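PDB 1T5O: translation initiation factor eIF2B, subunit delta, which probably catalyses the interconversion of methylthioribose-1-phosphate and methylthioribulose-1-phosphate, as an isomerase of methionine biosynthesis related to the eIF2B subunits. Local coordinates for residues A[183-189]-A[208-214]; A[281-285]-A[305-311]. Residues are numbered along the deposited sequence.

Contact 1 of 2, residues A[183-189]-A[208-214]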
ATOM      1  N   VAL A 183      16.374  10.144   3.082  1.00 21.11           N
ATOM      2  CA  VAL A 183      15.607   9.213   2.258  1.00 21.47           C
ATOM      3  C   VAL A 183      14.153   9.104   2.678  1.00 20.94           C
ATOM      4  O   VAL A 183      13.843   9.157   3.871  1.00 20.78           O
ATOM      5  CB  VAL A 183      16.238   7.793   2.342  1.00 19.17           C
ATOM      6  CG1 VAL A 183      15.356   6.742   1.628  1.00 15.92           C
ATOM      7  CG2 VAL A 183      17.654   7.827   1.737  1.00 20.48           C
ATOM      8  N   ILE A 184      13.263   8.990   1.695  1.00 19.34           N
ATOM      9  CA  ILE A 184      11.874   8.743   2.010  1.00 19.50           C
ATOM     10  C   ILE A 184      11.666   7.335   1.455  1.00 17.75           C
ATOM     11  O   ILE A 184      11.850   7.100   0.270  1.00 18.48           O
ATOM     12  CB  ILE A 184      10.939   9.737   1.344  1.00 20.07           C
ATOM     13  CG1 ILE A 184      11.102  11.108   2.024  1.00 18.88           C
ATOM     14  CG2 ILE A 184       9.469   9.225   1.445  1.00 18.81           C
ATOM     15  CD1 ILE A 184      10.284  12.213   1.378  1.00 19.49           C
ATOM     16  N   ALA A 185      11.265   6.403   2.310  1.00 18.41           N
ATOM     17  CA  ALA A 185      11.079   5.015   1.893  1.00 17.97           C
ATOM     18  C   ALA A 185       9.627   4.556   1.887  1.00 18.70           C
ATOM     19  O   ALA A 185       8.922   4.703   2.890  1.00 19.99           O
ATOM     20  CB  ALA A 185      11.887   4.092   2.817  1.00 17.31           C
ATOM     21  N   CYS A 186       9.184   3.992   0.765  1.00 17.03           N
ATOM     22  CA  CYS A 186       7.825   3.447   0.668  1.00 16.87           C
ATOM     23  C   CYS A 186       7.799   2.098   1.364  1.00 18.57           C
ATOM     24  O   CYS A 186       8.703   1.290   1.146  1.00 18.85           O
ATOM     25  CB  CYS A 186       7.440   3.281  -0.801  1.00 17.90           C
ATOM     26  SG  CYS A 186       7.235   4.888  -1.546  1.00 19.48           S
ATOM     27  N   GLU A 187       6.765   1.838   2.174  1.00 17.79           N
ATOM     28  CA  GLU A 187       6.708   0.594   2.934  1.00 17.57           C
ATOM     29  C   GLU A 187       6.818  -0.625   2.036  1.00 18.54           C
ATOM     30  O   GLU A 187       7.364  -1.636   2.447  1.00 16.43           O
ATOM     31  CB  GLU A 187       5.445   0.523   3.810  1.00 19.27           C
ATOM     32  CG  GLU A 187       4.174   0.170   3.068  1.00 21.47           C
ATOM     33  CD  GLU A 187       2.964   0.028   4.000  1.00 22.88           C
ATOM     34  OE1 GLU A 187       3.132  -0.407   5.166  1.00 22.02           O
ATOM     35  OE2 GLU A 187       1.835   0.330   3.546  1.00 20.67           O
ATOM     36  N   THR A 188       6.322  -0.497   0.805  1.00 19.56           N
ATOM     37  CA  THR A 188       6.371  -1.545  -0.214  1.00 19.18           C
ATOM     38  C   THR A 188       5.506  -2.783   0.088  1.00 19.42           C
ATOM     39  O   THR A 188       6.011  -3.841   0.462  1.00 17.33           O
ATOM     40  CB  THR A 188       7.855  -1.996  -0.492  1.00 20.22           C
ATOM     41  OG1 THR A 188       8.668  -0.833  -0.715  1.00 20.50           O
ATOM     42  CG2 THR A 188       7.929  -2.910  -1.746  1.00 18.35           C
ATOM     43  N   ARG A 189       4.198  -2.645  -0.086  1.00 18.02           N
ATOM     44  CA  ARG A 189       3.281  -3.767   0.134  1.00 20.07           C
ATOM     45  C   ARG A 189       3.470  -4.816  -0.982  1.00 20.38           C
ATOM     46  O   ARG A 189       4.018  -4.500  -2.016  1.00 21.03           O
ATOM     47  CB  ARG A 189       1.845  -3.243   0.156  1.00 20.78           C
ATOM     48  CG  ARG A 189       1.562  -2.392   1.401  1.00 20.96           C
ATOM     49  CD  ARG A 189       1.492  -3.277   2.604  1.00 20.84           C
ATOM     50  NE  ARG A 189       0.316  -4.147   2.514  1.00 22.97           N
ATOM     51  CZ  ARG A 189       0.146  -5.254   3.229  1.00 26.28           C
ATOM     52  NH1 ARG A 189       1.080  -5.648   4.093  1.00 26.61           N
ATOM     53  NH2 ARG A 189      -0.964  -5.966   3.083  1.00 27.18           N
ATOM     54  N   ASP A 208      19.298   9.458   7.453  1.00 23.80           N
ATOM     55  CA  ASP A 208      17.922   9.897   7.737  1.00 26.36           C
ATOM     56  C   ASP A 208      16.933   9.216   6.789  1.00 24.90           C
ATOM     57  O   ASP A 208      17.163   9.154   5.577  1.00 24.64           O
ATOM     58  CB  ASP A 208      17.767  11.407   7.577  1.00 30.23           C
ATOM     59  CG  ASP A 208      18.498  12.193   8.652  1.00 38.56           C
ATOM     60  OD1 ASP A 208      18.572  13.442   8.532  1.00 42.10           O
ATOM     61  OD2 ASP A 208      18.996  11.574   9.618  1.00 40.17           O
ATOM     62  N   VAL A 209      15.858   8.693   7.353  1.00 24.37           N
ATOM     63  CA  VAL A 209      14.818   8.031   6.570  1.00 22.95           C
ATOM     64  C   VAL A 209      13.445   8.266   7.203  1.00 23.07           C
ATOM     65  O   VAL A 209      13.284   8.228   8.438  1.00 23.72           O
ATOM     66  CB  VAL A 209      15.070   6.490   6.438  1.00 22.84           C
ATOM     67  CG1 VAL A 209      15.005   5.819   7.826  1.00 21.42           C
ATOM     68  CG2 VAL A 209      14.010   5.846   5.468  1.00 22.03           C
ATOM     69  N   THR A 210      12.467   8.542   6.344  1.00 20.85           N
ATOM     70  CA  THR A 210      11.084   8.734   6.758  1.00 22.01           C
ATOM     71  C   THR A 210      10.268   7.680   5.987  1.00 21.92           C
ATOM     72  O   THR A 210      10.426   7.519   4.773  1.00 22.74           O
ATOM     73  CB  THR A 210      10.591  10.160   6.418  1.00 22.49           C
ATOM     74  OG1 THR A 210      11.462  11.102   7.041  1.00 23.88           O
ATOM     75  CG2 THR A 210       9.172  10.394   6.939  1.00 22.60           C
ATOM     76  N   LEU A 211       9.412   6.978   6.719  1.00 21.56           N
ATOM     77  CA  LEU A 211       8.571   5.879   6.223  1.00 20.31           C
ATOM     78  C   LEU A 211       7.201   6.394   5.836  1.00 19.44           C
ATOM     79  O   LEU A 211       6.572   7.130   6.599  1.00 18.40           O
ATOM     80  CB  LEU A 211       8.386   4.853   7.347  1.00 20.84           C
ATOM     81  CG  LEU A 211       8.220   3.335   7.153  1.00 24.67           C
ATOM     82  CD1 LEU A 211       7.336   2.806   8.228  1.00 19.57           C
ATOM     83  CD2 LEU A 211       7.690   2.974   5.797  1.00 20.28           C
ATOM     84  N   ILE A 212       6.733   6.000   4.653  1.00 20.44           N
ATOM     85  CA  ILE A 212       5.403   6.411   4.167  1.00 19.79           C
ATOM     86  C   ILE A 212       4.793   5.212   3.511  1.00 20.25           C
ATOM     87  O   ILE A 212       5.492   4.236   3.244  1.00 21.19           O
ATOM     88  CB  ILE A 212       5.459   7.507   3.064  1.00 19.66           C
ATOM     89  CG1 ILE A 212       6.272   7.029   1.834  1.00 16.53           C
ATOM     90  CG2 ILE A 212       6.058   8.759   3.615  1.00 17.80           C
ATOM     91  CD1 ILE A 212       6.165   8.007   0.633  1.00 15.96           C
ATOM     92  N   THR A 213       3.484   5.269   3.279  1.00 18.41           N
ATOM     93  CA  THR A 213       2.814   4.185   2.592  1.00 19.86           C
ATOM     94  C   THR A 213       3.170   4.369   1.088  1.00 19.57           C
ATOM     95  O   THR A 213       3.614   5.455   0.673  1.00 16.40           O
ATOM     96  CB  THR A 213       1.285   4.308   2.838  1.00 20.68           C
ATOM     97  OG1 THR A 213       0.642   3.103   2.464  1.00 33.71           O
ATOM     98  CG2 THR A 213       0.716   5.416   2.052  1.00 16.59           C
ATOM     99  N   ASP A 214       2.990   3.334   0.275  1.00 17.90           N
ATOM    100  CA  ASP A 214       3.282   3.451  -1.167  1.00 18.40           C
ATOM    101  C   ASP A 214       2.388   4.486  -1.843  1.00 17.91           C
ATOM    102  O   ASP A 214       2.829   5.242  -2.724  1.00 18.48           O
ATOM    103  CB  ASP A 214       3.090   2.085  -1.874  1.00 17.10           C
ATOM    104  CG  ASP A 214       3.839   0.977  -1.182  1.00 15.97           C
ATOM    105  OD1 ASP A 214       4.964   1.249  -0.730  1.00 16.81           O
ATOM    106  OD2 ASP A 214       3.312  -0.156  -1.096  1.00 17.85           O
TER
HETATM  107  O   HOH W   1      13.730  11.494   5.565  1.00 27.84           O
HETATM  108  O   HOH W   2       1.703   0.738   1.115  1.00 14.23           O
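Asp214, Glu187 and Val183 mark out the two ends of this parallel strand pairing from a beta-alpha-beta unit. At the N-terminal end, Val183 N donates to Asp208 O (2.8 Å) and Val183 O accepts from Thr210 N (2.9 Å), the hydrogen-bonding pattern of parallel strands; water 1 also donates to Val183 O. The pairing continues through Ala185 N to Thr210 O (2.8 Å) and Ile212 N to Ala185 O (3.1 Å). It closes with Glu187 N to Ile212 O (2.9 Å), where 183-189 leaves its strand. Beyond this point Asp214 takes over, its carboxylate standing in for backbone acceptors: OD1 receives Thr188 N (2.7 Å) and OD2 receives Arg189 N (2.8 Å, N-H...O angle 172°), pinning the turn at the strand's C-terminal end. Such ends commonly form active sites in Rossmann-like folds, and Thr188 lies about 4 Å, between side chains, from the predicted substrate-binding residues Gln193 and Lys244. Glu187 forms a salt bridge with Arg189 of the second subunit, and Arg189 with Glu187 of the second subunit. On one face Ile184 CG2 meets Ile212 CD1 (3.6 Å); on the other, Ala185 CB meets Val209 CG2 (3.8 Å). Helix 193-204 packs on the Val183, Val209 and Leu211 face, strand 149-152 flanks 182-186, and beyond 208-212 Thr210 and Leu211 pair in parallel with a strand of the second subunit.

Contact 2 of 2, residues A[281-285]-A[305-311]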
ATOM      1  N   ILE A 281       5.142 -12.271 -15.809  1.00 28.97           N
ATOM      2  CA  ILE A 281       5.158 -11.863 -14.404  1.00 28.29           C
ATOM      3  C   ILE A 281       4.389 -12.865 -13.563  1.00 27.58           C
ATOM      4  O   ILE A 281       3.199 -13.077 -13.746  1.00 28.20           O
ATOM      5  CB  ILE A 281       4.544 -10.452 -14.191  1.00 28.89           C
ATOM      6  CG1 ILE A 281       5.426  -9.382 -14.861  1.00 28.08           C
ATOM      7  CG2 ILE A 281       4.411 -10.164 -12.669  1.00 26.06           C
ATOM      8  CD1 ILE A 281       4.700  -8.042 -15.080  1.00 28.02           C
ATOM      9  N   GLU A 282       5.094 -13.469 -12.628  1.00 29.00           N
ATOM     10  CA  GLU A 282       4.523 -14.454 -11.726  1.00 31.74           C
ATOM     11  C   GLU A 282       3.628 -13.828 -10.658  1.00 29.71           C
ATOM     12  O   GLU A 282       3.828 -12.690 -10.247  1.00 28.64           O
ATOM     13  CB  GLU A 282       5.670 -15.213 -11.059  1.00 37.11           C
ATOM     14  CG  GLU A 282       6.885 -14.305 -10.789  1.00 45.66           C
ATOM     15  CD  GLU A 282       8.227 -15.064 -10.781  1.00 51.29           C
ATOM     16  OE1 GLU A 282       8.420 -15.970 -11.637  1.00 55.55           O
ATOM     17  OE2 GLU A 282       9.093 -14.746  -9.932  1.00 52.46           O
ATOM     18  N   GLU A 283       2.645 -14.594 -10.210  1.00 29.45           N
ATOM     19  CA  GLU A 283       1.728 -14.179  -9.165  1.00 30.10           C
ATOM     20  C   GLU A 283       2.323 -14.702  -7.859  1.00 29.06           C
ATOM     21  O   GLU A 283       2.855 -15.795  -7.849  1.00 29.74           O
ATOM     22  CB  GLU A 283       0.376 -14.847  -9.368  1.00 33.14           C
ATOM     23  CG  GLU A 283      -0.583 -14.120 -10.275  1.00 37.18           C
ATOM     24  CD  GLU A 283      -1.138 -12.900  -9.612  1.00 37.52           C
ATOM     25  OE1 GLU A 283      -1.935 -13.034  -8.647  1.00 36.22           O
ATOM     26  OE2 GLU A 283      -0.757 -11.804 -10.060  1.00 41.92           O
ATOM     27  N   ARG A 284       2.219 -13.928  -6.779  1.00 28.26           N
ATOM     28  CA  ARG A 284       2.706 -14.333  -5.459  1.00 27.80           C
ATOM     29  C   ARG A 284       1.498 -14.830  -4.668  1.00 27.17           C
ATOM     30  O   ARG A 284       0.356 -14.538  -5.026  1.00 26.47           O
ATOM     31  CB  ARG A 284       3.381 -13.159  -4.735  1.00 28.63           C
ATOM     32  CG  ARG A 284       4.748 -12.755  -5.340  1.00 32.34           C
ATOM     33  CD  ARG A 284       5.776 -13.898  -5.330  1.00 37.51           C
ATOM     34  NE  ARG A 284       7.056 -13.541  -5.966  1.00 43.57           N
ATOM     35  CZ  ARG A 284       7.504 -14.024  -7.135  1.00 45.52           C
ATOM     36  NH1 ARG A 284       6.785 -14.901  -7.830  1.00 47.90           N
ATOM     37  NH2 ARG A 284       8.681 -13.635  -7.611  1.00 45.09           N
ATOM     38  N   PRO A 285       1.731 -15.583  -3.581  1.00 27.91           N
ATOM     39  CA  PRO A 285       0.657 -16.138  -2.741  1.00 27.12           C
ATOM     40  C   PRO A 285      -0.443 -15.144  -2.359  1.00 26.64           C
ATOM     41  O   PRO A 285      -0.164 -14.064  -1.858  1.00 26.73           O
ATOM     42  CB  PRO A 285       1.411 -16.638  -1.506  1.00 28.15           C
ATOM     43  CG  PRO A 285       2.749 -17.051  -2.089  1.00 30.03           C
ATOM     44  CD  PRO A 285       3.056 -15.865  -2.989  1.00 27.40           C
ATOM     45  N   TYR A 305      -5.313 -10.331  -6.843  1.00 20.51           N
ATOM     46  CA  TYR A 305      -4.418 -10.210  -7.993  1.00 20.45           C
ATOM     47  C   TYR A 305      -3.156  -9.706  -7.306  1.00 21.42           C
ATOM     48  O   TYR A 305      -3.143  -8.595  -6.734  1.00 22.43           O
ATOM     49  CB  TYR A 305      -4.945  -9.196  -9.008  1.00 20.03           C
ATOM     50  CG  TYR A 305      -3.978  -8.950 -10.135  1.00 22.24           C
ATOM     51  CD1 TYR A 305      -3.455 -10.016 -10.883  1.00 23.27           C
ATOM     52  CD2 TYR A 305      -3.543  -7.661 -10.429  1.00 22.53           C
ATOM     53  CE1 TYR A 305      -2.504  -9.792 -11.901  1.00 24.24           C
ATOM     54  CE2 TYR A 305      -2.602  -7.428 -11.437  1.00 22.48           C
ATOM     55  CZ  TYR A 305      -2.095  -8.491 -12.156  1.00 23.00           C
ATOM     56  OH  TYR A 305      -1.160  -8.247 -13.108  1.00 25.27           O
ATOM     57  N   ASN A 306      -2.097 -10.515  -7.325  1.00 20.47           N
ATOM     58  CA  ASN A 306      -0.854 -10.176  -6.617  1.00 21.75           C
ATOM     59  C   ASN A 306       0.418 -10.359  -7.465  1.00 21.21           C
ATOM     60  O   ASN A 306       1.272 -11.179  -7.140  1.00 22.02           O
ATOM     61  CB  ASN A 306      -0.795 -11.048  -5.325  1.00 20.25           C
ATOM     62  CG  ASN A 306       0.329 -10.660  -4.357  1.00 21.69           C
ATOM     63  OD1 ASN A 306       0.836  -9.540  -4.367  1.00 19.88           O
ATOM     64  ND2 ASN A 306       0.711 -11.606  -3.494  1.00 21.65           N
ATOM     65  N   PRO A 307       0.550  -9.606  -8.579  1.00 20.52           N
ATOM     66  CA  PRO A 307       1.752  -9.740  -9.417  1.00 20.03           C
ATOM     67  C   PRO A 307       3.013  -9.408  -8.615  1.00 20.95           C
ATOM     68  O   PRO A 307       2.994  -8.525  -7.760  1.00 21.32           O
ATOM     69  CB  PRO A 307       1.512  -8.735 -10.537  1.00 19.66           C
ATOM     70  CG  PRO A 307       0.713  -7.618  -9.791  1.00 16.70           C
ATOM     71  CD  PRO A 307      -0.272  -8.448  -8.990  1.00 19.22           C
ATOM     72  N   ALA A 308       4.113 -10.092  -8.910  1.00 21.01           N
ATOM     73  CA  ALA A 308       5.356  -9.870  -8.167  1.00 21.16           C
ATOM     74  C   ALA A 308       6.116  -8.624  -8.605  1.00 20.45           C
ATOM     75  O   ALA A 308       6.823  -8.010  -7.805  1.00 18.64           O
ATOM     76  CB  ALA A 308       6.282 -11.122  -8.288  1.00 23.02           C
ATOM     77  N   PHE A 309       5.982  -8.265  -9.875  1.00 19.54           N
ATOM     78  CA  PHE A 309       6.676  -7.107 -10.423  1.00 19.27           C
ATOM     79  C   PHE A 309       5.778  -6.369 -11.385  1.00 19.67           C
ATOM     80  O   PHE A 309       4.698  -6.844 -11.742  1.00 19.19           O
ATOM     81  CB  PHE A 309       7.883  -7.546 -11.288  1.00 23.14           C
ATOM     82  CG  PHE A 309       8.784  -8.567 -10.642  1.00 24.80           C
ATOM     83  CD1 PHE A 309       8.621  -9.918 -10.907  1.00 27.35           C
ATOM     84  CD2 PHE A 309       9.793  -8.167  -9.774  1.00 26.41           C
ATOM     85  CE1 PHE A 309       9.449 -10.865 -10.314  1.00 29.75           C
ATOM     86  CE2 PHE A 309      10.627  -9.098  -9.175  1.00 29.38           C
ATOM     87  CZ  PHE A 309      10.458 -10.454  -9.443  1.00 31.15           C
ATOM     88  N   ASP A 310       6.256  -5.209 -11.828  1.00 19.17           N
ATOM     89  CA  ASP A 310       5.600  -4.482 -12.892  1.00 18.51           C
ATOM     90  C   ASP A 310       6.695  -3.938 -13.810  1.00 18.02           C
ATOM     91  O   ASP A 310       7.863  -3.881 -13.434  1.00 19.44           O
ATOM     92  CB  ASP A 310       4.639  -3.350 -12.415  1.00 18.88           C
ATOM     93  CG  ASP A 310       5.276  -2.305 -11.479  1.00 17.14           C
ATOM     94  OD1 ASP A 310       6.496  -2.026 -11.511  1.00 15.78           O
ATOM     95  OD2 ASP A 310       4.480  -1.710 -10.714  1.00 17.82           O
ATOM     96  N   PRO A 311       6.343  -3.602 -15.050  1.00 18.59           N
ATOM     97  CA  PRO A 311       7.319  -3.061 -15.992  1.00 18.57           C
ATOM     98  C   PRO A 311       7.213  -1.531 -16.026  1.00 20.24           C
ATOM     99  O   PRO A 311       6.125  -0.982 -16.149  1.00 20.51           O
ATOM    100  CB  PRO A 311       6.917  -3.688 -17.323  1.00 22.05           C
ATOM    101  CG  PRO A 311       5.390  -3.964 -17.176  1.00 19.79           C
ATOM    102  CD  PRO A 311       5.066  -3.966 -15.701  1.00 18.34           C
TER
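A single antiparallel beta bridge, of the non-hydrogen-bonded kind, joins the loop 281-285 to the approach to strand 309-313; the end-to-end directions differ by 147°. Tyr305 begins the second segment, with its CE1 3.2 Å from Glu283 OE2, while its OH makes a weak hydrogen bond to Lys223 of the second subunit. Both backbone polar atoms of Asn306 bond to 281-285: N donates to Glu283 OE1 (2.8 Å, 169°) and O accepts from Arg284 N (2.9 Å, 170°). Its ND2 reaches Pro285 O in a weak bond (3.1 Å) and has Glu288 as a further partner. Pro307 faces Glu283 across the bridge (CA to CA 4.4 Å), where the backbone pairing needs no amide hydrogen; Glu283 OE2 lies 3.0 Å from Pro307 N, but proline has no hydrogen to give it. Ala308 N then donates to Glu282 O (2.9 Å), completing the bridge, and Ala308 CB lies over one face of the Arg284 guanidinium, 3.4 Å from CZ. That guanidinium is held by a salt bridge from Arg284 NH2 to Glu282 OE2 (2.6 Å). The Phe309 side chain lies about 3 Å from that of Asp234, the predicted proton donor, so this end adjoins the probable active site. The Asp310 carboxylate accepts from Gly246 N and Tyr248 N. At Pro311 the contact ends apolar, with Ile281 CD1 4.1 Å from Pro311 CD.

In the fold
Contact 1 closes before contact 2 opens along the chain. Their centres lie 21 Å apart and their nearest atoms about 6 Å apart, so they do not touch. Contact 1 belongs to the outer part of the seven-stranded sheet within this chain, whereas contact 2 leads into the small antiparallel sheet of 235-237, 240-244 and 309-313. The two converge on the predicted active site: Lys244, at the end of strand 240-244, lies near Thr188 of contact 1 and has its side chain about 5 Å from that of Phe309 of contact 2. Both also reach the second subunit, so the same region that probably shapes the substrate site contributes to the dimer interface.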